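Local coordinates for platelet aggregation factor Sm-hPAF (Streptococcus mitis, PDB 4GWI), which binds fucosylated Lewis glycans through this F-type lectin domain of a toxin that probably forms pores in cholesterol-containing host membranes, at residues Q17-S22 / N54-V59; V46-F51 / N133-L138; E98-H103 / T118-R123. The protein carries 2 engineered substitutions. All coordinates share one frame; numbering follows the deposited sequence.

Contact 1. Residues Q17-S22 / N54-V59; sequences QASQSS and NAWWQV. With MG (magnesium ion), chain E.
Trp56 CG and Ser21 OG both lie between the backbone N and the carbonyl carbon (chi1 58° for each), the crowded position, and this folds the indole back over the neighbouring strand and turns the serine hydroxyl to the backbone. Ser21 CB then sits over one face of the indole, 3.5 Å from the centroid of the five-membered ring of Trp56 and close to its normal, a CH-pi contact. The Ser21 N and the Gln20 backbone lie over the same face, while Ser19 OG meets the ring at its edge, in plane. Strand 17-20, outermost in the five-stranded sheet, pairs antiparallel with strand 56-61. Ser19 and Gln58 form the hydrogen-bonded pair, with Ser19 N to Gln58 O at 2.9 Å and Gln58 N to Ser19 O at 2.8 Å, both donors in the carbonyl plane. Past the strand end, Ser21 N reaches Trp56 O at 2.9 Å from above the carbonyl plane. Trp56 N returns the bond to Ser21 OG at 3.1 Å, and that hydroxyl is also hydrogen-bonded to Glu52. On the other sheet face Trp57, anti to its backbone N (chi1 173°), touches Ala18 CB through CZ2, and Gln20 OE1 lies in plane at its edge; Trp57 NE1 bonds to Ala29 O and Gln20 NE2 to Gly27 O. Gln17, its chain extended, binds magnesium through OE1 at 2.4 Å, beside Asp60 and three waters. The Gln17 amide is a neutral ligand, so Asp60 probably supplies the negative charge beside the cation. The bonds from Trp56 N and to Glu52 hold the Ser21 hydroxyl's rotation, while the backbone bond Ser21 N to Trp56 O helps keep CB over the indole.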
loop_
_atom_site.group_PDB
_atom_site.type_symbol
_atom_site.label_atom_id
_atom_site.label_comp_id
_atom_site.label_asym_id
_atom_site.label_seq_id
_atom_site.Cartn_x
_atom_site.Cartn_y
_atom_site.Cartn_z
ATOM N N GLN A 17 11.135 2.893 5.540
ATOM C CA GLN A 17 11.563 1.578 5.150
ATOM C C GLN A 17 10.381 0.767 4.637
ATOM O O GLN A 17 9.291 0.777 5.242
ATOM C CB GLN A 17 12.114 0.914 6.391
ATOM C CG GLN A 17 12.784 -0.417 6.042
ATOM C CD GLN A 17 13.292 -1.048 7.372
ATOM O OE1 GLN A 17 12.558 -0.994 8.433
ATOM N NE2 GLN A 17 14.380 -1.758 7.299
ATOM N N ALA A 18 10.506 0.131 3.521
ATOM C CA ALA A 18 9.401 -0.663 2.895
ATOM C C ALA A 18 10.004 -1.974 2.557
ATOM O O ALA A 18 11.214 -2.173 2.275
ATOM C CB ALA A 18 8.791 0.044 1.641
ATOM N N SER A 19 9.096 -2.934 2.491
ATOM C CA SER A 19 9.514 -4.333 2.138
ATOM C C SER A 19 8.302 -5.012 1.486
ATOM O O SER A 19 7.185 -4.532 1.512
ATOM C CB SER A 19 9.982 -5.172 3.348
ATOM O OG SER A 19 8.947 -5.281 4.281
ATOM N N GLN A 20 8.568 -6.165 0.852
ATOM C CA GLN A 20 7.450 -6.865 0.219
ATOM C C GLN A 20 7.846 -8.378 0.128
ATOM O O GLN A 20 9.010 -8.775 0.391
ATOM C CB GLN A 20 7.126 -6.205 -1.182
ATOM C CG GLN A 20 8.341 -6.309 -2.141
ATOM C CD GLN A 20 8.151 -5.465 -3.367
ATOM O OE1 GLN A 20 7.194 -4.702 -3.475
ATOM N NE2 GLN A 20 9.120 -5.566 -4.318
ATOM N N SER A 21 6.844 -9.145 -0.214
ATOM C CA SER A 21 7.026 -10.631 -0.209
ATOM C C SER A 21 8.068 -11.157 -1.156
ATOM O O SER A 21 8.722 -12.161 -0.787
ATOM C CB SER A 21 5.599 -11.261 -0.455
ATOM O OG SER A 21 5.041 -10.805 -1.653
ATOM N N SER A 22 8.300 -10.562 -2.303
ATOM C CA SER A 22 9.374 -10.893 -3.156
ATOM C C SER A 22 9.461 -9.702 -4.143
ATOM O O SER A 22 8.534 -8.860 -4.169
ATOM C CB SER A 22 8.999 -12.175 -3.999
ATOM O OG SER A 22 7.728 -12.044 -4.672
ATOM N N ASN A 54 -0.835 -14.818 -2.279
ATOM C CA ASN A 54 -0.880 -13.931 -1.115
ATOM C C ASN A 54 0.349 -12.968 -1.055
ATOM O O ASN A 54 0.937 -12.790 -0.014
ATOM C CB ASN A 54 -0.921 -14.755 0.212
ATOM C CG ASN A 54 -2.155 -15.667 0.248
ATOM O OD1 ASN A 54 -3.244 -15.317 -0.207
ATOM N ND2 ASN A 54 -1.917 -16.897 0.602
ATOM N N ALA A 55 0.604 -12.344 -2.196
ATOM C CA ALA A 55 1.727 -11.330 -2.231
ATOM C C ALA A 55 1.349 -10.176 -1.257
ATOM O O ALA A 55 0.165 -9.863 -1.049
ATOM C CB ALA A 55 1.792 -10.793 -3.648
ATOM N N TRP A 56 2.398 -9.543 -0.744
ATOM C CA TRP A 56 2.120 -8.422 0.156
ATOM C C TRP A 56 3.262 -7.370 0.052
ATOM O O TRP A 56 4.354 -7.667 -0.411
ATOM C CB TRP A 56 1.908 -8.893 1.653
ATOM C CG TRP A 56 3.116 -9.645 2.219
ATOM C CD1 TRP A 56 3.308 -11.058 2.233
ATOM C CD2 TRP A 56 4.383 -9.095 2.677
ATOM N NE1 TRP A 56 4.543 -11.366 2.786
ATOM C CE2 TRP A 56 5.241 -10.233 3.065
ATOM C CE3 TRP A 56 4.850 -7.785 2.948
ATOM C CZ2 TRP A 56 6.575 -10.049 3.525
ATOM C CZ3 TRP A 56 6.155 -7.614 3.418
ATOM C CH2 TRP A 56 7.014 -8.733 3.701
ATOM N N TRP A 57 2.931 -6.180 0.559
ATOM C CA TRP A 57 3.910 -5.058 0.625
ATOM C C TRP A 57 3.657 -4.376 1.954
ATOM O O TRP A 57 2.498 -4.343 2.449
ATOM C CB TRP A 57 3.538 -4.135 -0.561
ATOM C CG TRP A 57 4.345 -2.849 -0.510
ATOM C CD1 TRP A 57 5.575 -2.575 -1.222
ATOM C CD2 TRP A 57 4.024 -1.645 0.224
ATOM N NE1 TRP A 57 6.010 -1.259 -0.896
ATOM C CE2 TRP A 57 5.103 -0.700 -0.071
ATOM C CE3 TRP A 57 2.960 -1.267 1.075
ATOM C CZ2 TRP A 57 5.158 0.551 0.530
ATOM C CZ3 TRP A 57 3.002 -0.004 1.672
ATOM C CH2 TRP A 57 4.057 0.909 1.333
ATOM N N GLN A 58 4.699 -3.811 2.591
ATOM C CA GLN A 58 4.535 -3.188 3.907
ATOM C C GLN A 58 5.435 -1.965 4.002
ATOM O O GLN A 58 6.551 -1.959 3.426
ATOM C CB GLN A 58 4.990 -4.212 4.954
ATOM C CG GLN A 58 4.897 -3.655 6.386
ATOM C CD GLN A 58 5.295 -4.800 7.300
ATOM O OE1 GLN A 58 6.485 -4.971 7.592
ATOM N NE2 GLN A 58 4.309 -5.592 7.621
ATOM N N VAL A 59 4.958 -0.929 4.721
ATOM C CA VAL A 59 5.882 0.154 5.111
ATOM C C VAL A 59 5.918 0.193 6.658
ATOM O O VAL A 59 4.896 0.018 7.354
ATOM C CB VAL A 59 5.405 1.482 4.520
ATOM C CG1 VAL A 59 3.917 1.793 4.877
ATOM C CG2 VAL A 59 6.416 2.653 4.921
HETATM MG MG MG E . 11.537 -2.009 10.333
HETATM O O HOH W 1 8.984 -3.111 6.452
HETATM O O HOH W 2 10.827 -3.221 12.081
HETATM O O HOH W 3 10.543 -3.049 9.153
HETATM O O HOH W 4 13.191 -3.388 10.232
#

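Contact 2. Residues V46-F51 / N133-L138; sequences VTHTNF and NTPLSL. With FUC (alpha-L-fucopyranose), chain B.
The fucose pocket of this F-type lectin domain has part of its wall here, where two irregular loops, 46-51 and 133-138, run nearly antiparallel and present His48 and Phe51 to the sugar. His48 NE2 and FUC O4 are 2.6 Å apart in a nearly straight hydrogen bond, with O4 at the edge of the imidazole, in its plane. The other ring nitrogen, ND1, donates to Thr49 O at 2.7 Å, in the ring plane and on a carbonyl lone pair; this bond fixes the rotation of the imidazole and assigns a proton to ND1. Ser137 OG lies over one face of the ring, offset toward its rim, and donates to a lone pair of Thr47 O at 2.8 Å. Pro135 CB lies 3.5 Å from His48 CE1, oblique to the ring, and Pro135 CG stands over the centre of the Phe51 ring at 3.8 Å, a CH-pi contact, while FUC O3 lies in plane at the phenyl edge. The loops themselves are laced by threonines. Thr47 and Thr49 both hold OG1 in the crowded position (chi1 65° and 64°), so that Leu138 N donates to Thr47 OG1 at 2.9 Å and Leu136 N to Thr49 OG1 at 2.9 Å; Thr49 OG1 in turn donates to Asn50 O. Backbone bonds from Thr47 N to Leu138 O and from Thr49 N to Leu136 O add to the links between the loops, and a water joins Thr47 OG1 with Leu136 O. His25 meets His48 edge-to-face, and Arg75 and Arg83 complete the grip on fucose. Thr47, Leu136 and Leu138 pack on Trp57 of strand 56-61, Thr49 on Gln20 of strand 17-20, and Leu136 on Leu129 of strand 124-129.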
loop_
_atom_site.group_PDB
_atom_site.type_symbol
_atom_site.label_atom_id
_atom_site.label_comp_id
_atom_site.label_asym_id
_atom_site.label_seq_id
_atom_site.Cartn_x
_atom_site.Cartn_y
_atom_site.Cartn_z
ATOM N N VAL A 46 6.908 2.126 -9.762
ATOM C CA VAL A 46 5.848 1.168 -9.374
ATOM C C VAL A 46 6.545 -0.108 -8.921
ATOM O O VAL A 46 7.530 -0.569 -9.523
ATOM C CB VAL A 46 4.920 0.848 -10.595
ATOM C CG1 VAL A 46 3.853 -0.196 -10.234
ATOM C CG2 VAL A 46 4.267 2.169 -11.191
ATOM N N THR A 47 5.999 -0.691 -7.835
ATOM C CA THR A 47 6.652 -1.919 -7.291
ATOM C C THR A 47 6.151 -3.154 -8.073
ATOM O O THR A 47 5.212 -3.059 -8.894
ATOM C CB THR A 47 6.196 -2.154 -5.845
ATOM O OG1 THR A 47 4.773 -2.439 -5.768
ATOM C CG2 THR A 47 6.375 -0.911 -4.916
ATOM N N HIS A 48 6.799 -4.301 -7.765
ATOM C CA HIS A 48 6.308 -5.579 -8.408
ATOM C C HIS A 48 6.871 -6.729 -7.646
ATOM O O HIS A 48 8.099 -6.816 -7.435
ATOM C CB HIS A 48 6.899 -5.618 -9.878
ATOM C CG HIS A 48 6.120 -6.456 -10.834
ATOM N ND1 HIS A 48 5.786 -7.785 -10.617
ATOM C CD2 HIS A 48 5.666 -6.109 -12.102
ATOM C CE1 HIS A 48 5.112 -8.231 -11.727
ATOM N NE2 HIS A 48 5.024 -7.214 -12.623
ATOM N N THR A 49 5.970 -7.617 -7.184
ATOM C CA THR A 49 6.461 -8.859 -6.575
ATOM C C THR A 49 6.455 -9.997 -7.641
ATOM O O THR A 49 6.053 -9.775 -8.797
ATOM C CB THR A 49 5.568 -9.336 -5.445
ATOM O OG1 THR A 49 4.262 -9.685 -5.943
ATOM C CG2 THR A 49 5.269 -8.200 -4.364
ATOM N N ASN A 50 6.927 -11.167 -7.189
ATOM C CA ASN A 50 6.728 -12.308 -8.084
ATOM C C ASN A 50 5.227 -12.556 -8.226
ATOM O O ASN A 50 4.400 -12.150 -7.444
ATOM C CB ASN A 50 7.357 -13.512 -7.424
ATOM C CG ASN A 50 8.878 -13.429 -7.323
ATOM O OD1 ASN A 50 9.522 -12.757 -8.123
ATOM N ND2 ASN A 50 9.451 -14.273 -6.458
ATOM N N PHE A 51 4.908 -13.348 -9.258
ATOM C CA PHE A 51 3.575 -13.972 -9.320
ATOM C C PHE A 51 3.603 -15.037 -8.264
ATOM O O PHE A 51 4.459 -15.987 -8.301
ATOM C CB PHE A 51 3.367 -14.673 -10.682
ATOM C CG PHE A 51 3.035 -13.789 -11.813
ATOM C CD1 PHE A 51 1.706 -13.773 -12.407
ATOM C CD2 PHE A 51 4.014 -12.982 -12.370
ATOM C CE1 PHE A 51 1.442 -12.920 -13.460
ATOM C CE2 PHE A 51 3.716 -12.091 -13.382
ATOM C CZ PHE A 51 2.429 -12.065 -13.963
ATOM N N ASN A 133 -1.329 -16.764 -7.314
ATOM C CA ASN A 133 -0.477 -16.595 -8.479
ATOM C C ASN A 133 -0.648 -15.249 -9.167
ATOM O O ASN A 133 -0.848 -15.111 -10.360
ATOM C CB ASN A 133 -0.803 -17.785 -9.462
ATOM C CG ASN A 133 0.136 -17.807 -10.630
ATOM O OD1 ASN A 133 -0.303 -17.850 -11.801
ATOM N ND2 ASN A 133 1.428 -17.676 -10.334
ATOM N N THR A 134 -0.593 -14.173 -8.316
ATOM C CA THR A 134 -0.840 -12.789 -8.788
ATOM C C THR A 134 0.265 -11.883 -8.141
ATOM O O THR A 134 0.571 -12.038 -6.996
ATOM C CB THR A 134 -2.213 -12.238 -8.340
ATOM O OG1 THR A 134 -3.232 -13.148 -8.883
ATOM C CG2 THR A 134 -2.531 -10.857 -8.887
ATOM N N PRO A 135 0.851 -11.011 -8.940
ATOM C CA PRO A 135 1.888 -10.092 -8.348
ATOM C C PRO A 135 1.206 -8.849 -7.827
ATOM O O PRO A 135 0.177 -8.423 -8.332
ATOM C CB PRO A 135 2.788 -9.693 -9.542
ATOM C CG PRO A 135 1.919 -9.899 -10.763
ATOM C CD PRO A 135 0.742 -10.811 -10.409
ATOM N N LEU A 136 1.817 -8.292 -6.765
ATOM C CA LEU A 136 1.322 -7.004 -6.203
ATOM C C LEU A 136 2.250 -5.890 -6.780
ATOM O O LEU A 136 3.459 -5.914 -6.586
ATOM C CB LEU A 136 1.365 -7.079 -4.668
ATOM C CG LEU A 136 1.035 -5.725 -3.961
ATOM C CD1 LEU A 136 -0.377 -5.238 -4.326
ATOM C CD2 LEU A 136 1.203 -6.025 -2.431
ATOM N N SER A 137 1.571 -4.906 -7.383
ATOM C CA SER A 137 2.226 -3.677 -7.896
ATOM C C SER A 137 1.504 -2.447 -7.395
ATOM O O SER A 137 0.323 -2.315 -7.664
ATOM C CB SER A 137 2.225 -3.668 -9.444
ATOM O OG SER A 137 3.134 -4.687 -9.931
ATOM N N LEU A 138 2.236 -1.564 -6.742
ATOM C CA LEU A 138 1.627 -0.312 -6.275
ATOM C C LEU A 138 2.474 0.854 -6.791
ATOM O O LEU A 138 3.746 0.812 -6.695
ATOM C CB LEU A 138 1.695 -0.294 -4.717
ATOM C CG LEU A 138 0.806 -1.379 -4.146
ATOM C CD1 LEU A 138 1.300 -1.680 -2.689
ATOM C CD2 LEU A 138 -0.632 -0.862 -4.082
HETATM C C1 FUC B . 3.752 -6.091 -18.335
HETATM C C2 FUC B . 3.034 -7.268 -17.701
HETATM C C3 FUC B . 4.008 -8.262 -17.148
HETATM C C4 FUC B . 4.870 -7.555 -16.123
HETATM C C5 FUC B . 5.542 -6.401 -16.835
HETATM C C6 FUC B . 6.465 -5.632 -15.919
HETATM O O2 FUC B . 2.223 -7.892 -18.683
HETATM O O3 FUC B . 3.310 -9.288 -16.567
HETATM O O4 FUC B . 4.049 -7.123 -15.071
HETATM O O5 FUC B . 4.602 -5.521 -17.376
HETATM O O HOH W 5 4.532 -4.618 -4.251
#

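Contact 3. Residues E98-H103 / T118-R123; sequences EVARQH and TAKDAR. Unlike the reference sequence in segment 118-123: Asp121 (reference Ala).
Val99 keeps CG1 anti to its carbonyl carbon (chi1 -56°), which leaves CG2 in the crowded position, and it is the CG2 branch that leans on segment 118-123. It lies 3.7 Å from Asp121 O and 4.1 Å from Ala122 CB, so the methyl rests against a peptide carbonyl as well as against the alanine. Lys120 comes to the neighbouring residue with a bent chain: CG is anti to the carbonyl carbon (chi1 -65°), the chain kinks at chi2 (-68°), and beyond that it is extended. Chi1 sets CG 4.0 Å from Ala100 CB, and the kink at chi2 lays CD 4.0 Å from Val99 O. The ammonium is thereby brought to a water, which accepts from Lys120 NZ at 3.0 Å and donates to Val99 O at 2.7 Å; no direct hydrogen bond joins the segments. Val99 and Ala100 both face Leu91 in a classic beta bulge, and Leu91 of strand 87-92 is also touched by Lys120 and Ala122. On the far side of strand 98-104, Arg101 folds back from an extended start toward Glu98. Its NH2 meets Glu98 OE1 at 2.7 Å in a salt bridge, in the guanidinium plane but from above the carboxylate plane, with NE adding a weak bond to the same oxygen. Arg101 NH1 pairs with Asp88 and Glu128. Asp121, which differs from the reference sequence, points away from Val99 and bonds to Asn66. The contact is therefore a light apolar brush of methyls and lysine methylenes at the rim between the two sheets; its polar link is one water, which probably lets the lysine charge be felt at Val99 O.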
loop_
_atom_site.group_PDB
_atom_site.type_symbol
_atom_site.label_atom_id
_atom_site.label_comp_id
_atom_site.label_asym_id
_atom_site.label_seq_id
_atom_site.Cartn_x
_atom_site.Cartn_y
_atom_site.Cartn_z
ATOM N N GLU A 98 -2.162 -7.324 14.359
ATOM C CA GLU A 98 -3.187 -6.541 13.644
ATOM C C GLU A 98 -4.012 -5.668 14.555
ATOM O O GLU A 98 -4.562 -6.142 15.615
ATOM C CB GLU A 98 -4.076 -7.539 12.933
ATOM C CG GLU A 98 -5.241 -6.956 12.249
ATOM C CD GLU A 98 -6.195 -8.092 11.668
ATOM O OE1 GLU A 98 -5.709 -9.109 11.213
ATOM O OE2 GLU A 98 -7.404 -7.876 11.712
ATOM N N VAL A 99 -4.110 -4.380 14.239
ATOM C CA VAL A 99 -5.041 -3.508 14.937
ATOM C C VAL A 99 -6.195 -3.030 14.063
ATOM O O VAL A 99 -7.213 -2.518 14.614
ATOM C CB VAL A 99 -4.344 -2.311 15.611
ATOM C CG1 VAL A 99 -3.227 -2.730 16.585
ATOM C CG2 VAL A 99 -3.680 -1.372 14.619
ATOM N N ALA A 100 -6.065 -3.202 12.721
ATOM C CA ALA A 100 -7.241 -2.899 11.891
ATOM C C ALA A 100 -7.061 -3.575 10.567
ATOM O O ALA A 100 -5.929 -3.829 10.199
ATOM C CB ALA A 100 -7.386 -1.352 11.703
ATOM N N ARG A 101 -8.144 -3.858 9.870
ATOM C CA ARG A 101 -8.088 -4.569 8.586
ATOM C C ARG A 101 -9.330 -4.209 7.820
ATOM O O ARG A 101 -10.432 -4.250 8.370
ATOM C CB ARG A 101 -7.993 -6.111 8.820
ATOM C CG ARG A 101 -8.016 -6.906 7.536
ATOM C CD ARG A 101 -7.942 -8.441 7.806
ATOM N NE ARG A 101 -6.760 -8.787 8.528
ATOM C CZ ARG A 101 -5.604 -9.229 7.988
ATOM N NH1 ARG A 101 -5.490 -9.383 6.669
ATOM N NH2 ARG A 101 -4.557 -9.498 8.808
ATOM N N GLN A 102 -9.179 -3.807 6.536
ATOM C CA GLN A 102 -10.330 -3.585 5.642
ATOM C C GLN A 102 -10.085 -4.337 4.376
ATOM O O GLN A 102 -8.958 -4.367 3.859
ATOM C CB GLN A 102 -10.463 -2.124 5.305
ATOM C CG GLN A 102 -10.998 -1.355 6.512
ATOM C CD GLN A 102 -11.156 0.141 6.280
ATOM O OE1 GLN A 102 -11.688 0.555 5.240
ATOM N NE2 GLN A 102 -10.762 0.968 7.301
ATOM N N HIS A 103 -11.115 -4.973 3.868
ATOM C CA HIS A 103 -11.060 -5.731 2.644
ATOM C C HIS A 103 -11.700 -4.982 1.486
ATOM O O HIS A 103 -12.725 -4.287 1.651
ATOM C CB HIS A 103 -11.834 -7.032 2.868
ATOM C CG HIS A 103 -11.941 -7.859 1.596
ATOM N ND1 HIS A 103 -10.893 -8.563 1.114
ATOM C CD2 HIS A 103 -12.983 -7.981 0.673
ATOM C CE1 HIS A 103 -11.278 -9.170 -0.068
ATOM N NE2 HIS A 103 -12.533 -8.779 -0.346
ATOM N N THR A 118 -10.272 4.527 11.804
ATOM C CA THR A 118 -10.862 5.336 12.913
ATOM C C THR A 118 -9.843 5.529 14.009
ATOM O O THR A 118 -9.752 4.730 14.978
ATOM C CB THR A 118 -12.089 4.640 13.450
ATOM O OG1 THR A 118 -12.991 4.315 12.355
ATOM C CG2 THR A 118 -12.834 5.569 14.395
ATOM N N ALA A 119 -8.907 6.435 13.739
ATOM C CA ALA A 119 -7.846 6.906 14.685
ATOM C C ALA A 119 -7.074 5.752 15.283
ATOM O O ALA A 119 -7.091 5.527 16.524
ATOM C CB ALA A 119 -8.489 7.763 15.786
ATOM N N LYS A 120 -6.426 4.954 14.420
ATOM C CA LYS A 120 -5.797 3.761 14.862
ATOM C C LYS A 120 -4.327 3.919 15.129
ATOM O O LYS A 120 -3.571 4.377 14.231
ATOM C CB LYS A 120 -5.973 2.664 13.779
ATOM C CG LYS A 120 -7.422 2.196 13.518
ATOM C CD LYS A 120 -7.944 1.425 14.788
ATOM C CE LYS A 120 -9.462 1.254 14.566
ATOM N NZ LYS A 120 -9.990 0.663 15.871
ATOM N N ASP A 121 -3.826 3.461 16.274
ATOM C CA ASP A 121 -2.413 3.580 16.581
ATOM C C ASP A 121 -1.611 2.436 16.033
ATOM O O ASP A 121 -1.815 1.284 16.486
ATOM C CB ASP A 121 -2.206 3.743 18.086
ATOM C CG ASP A 121 -2.890 5.006 18.599
ATOM O OD1 ASP A 121 -2.422 6.156 18.270
ATOM O OD2 ASP A 121 -3.977 4.894 19.295
ATOM N N ALA A 122 -0.783 2.672 14.996
ATOM C CA ALA A 122 -0.134 1.596 14.308
ATOM C C ALA A 122 1.248 2.007 13.893
ATOM O O ALA A 122 1.464 3.217 13.670
ATOM C CB ALA A 122 -0.932 1.291 13.053
ATOM N N ARG A 123 2.109 1.014 13.755
ATOM C CA ARG A 123 3.462 1.301 13.264
ATOM C C ARG A 123 3.623 0.825 11.828
ATOM O O ARG A 123 4.471 1.429 11.069
ATOM C CB ARG A 123 4.504 0.636 14.169
ATOM C CG ARG A 123 5.944 0.920 13.635
ATOM C CD ARG A 123 7.003 0.646 14.633
ATOM N NE ARG A 123 8.312 0.539 13.893
ATOM C CZ ARG A 123 9.479 0.396 14.489
ATOM N NH1 ARG A 123 9.555 0.455 15.864
ATOM N NH2 ARG A 123 10.541 0.198 13.702
HETATM O O HOH W 6 -8.196 -1.522 16.945
#

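Contacts 1 and 2 adjoin, with centres about 10 Å apart: Ser22 OG bonds to Asn50 N, and Leu136 packs on the backbone of Trp56 and Trp57. Their segments alternate along the chain, 17-22, 46-51, 54-59, then 133-138, so the loop that brings His48 and Phe51 to the glycan, and the loop packed on it, rest on the sheet. Contact 3 follows 54-59 and precedes 133-138. Its centre is about 17 Å from that of contact 1 and about 23 Å from that of contact 2, across the chain's centre from the latter. Strands 17-20 and 98-104 are outermost in one sheet, so contacts 1 and 3 mark its borders, while contact 2 contributes part of the sugar pocket.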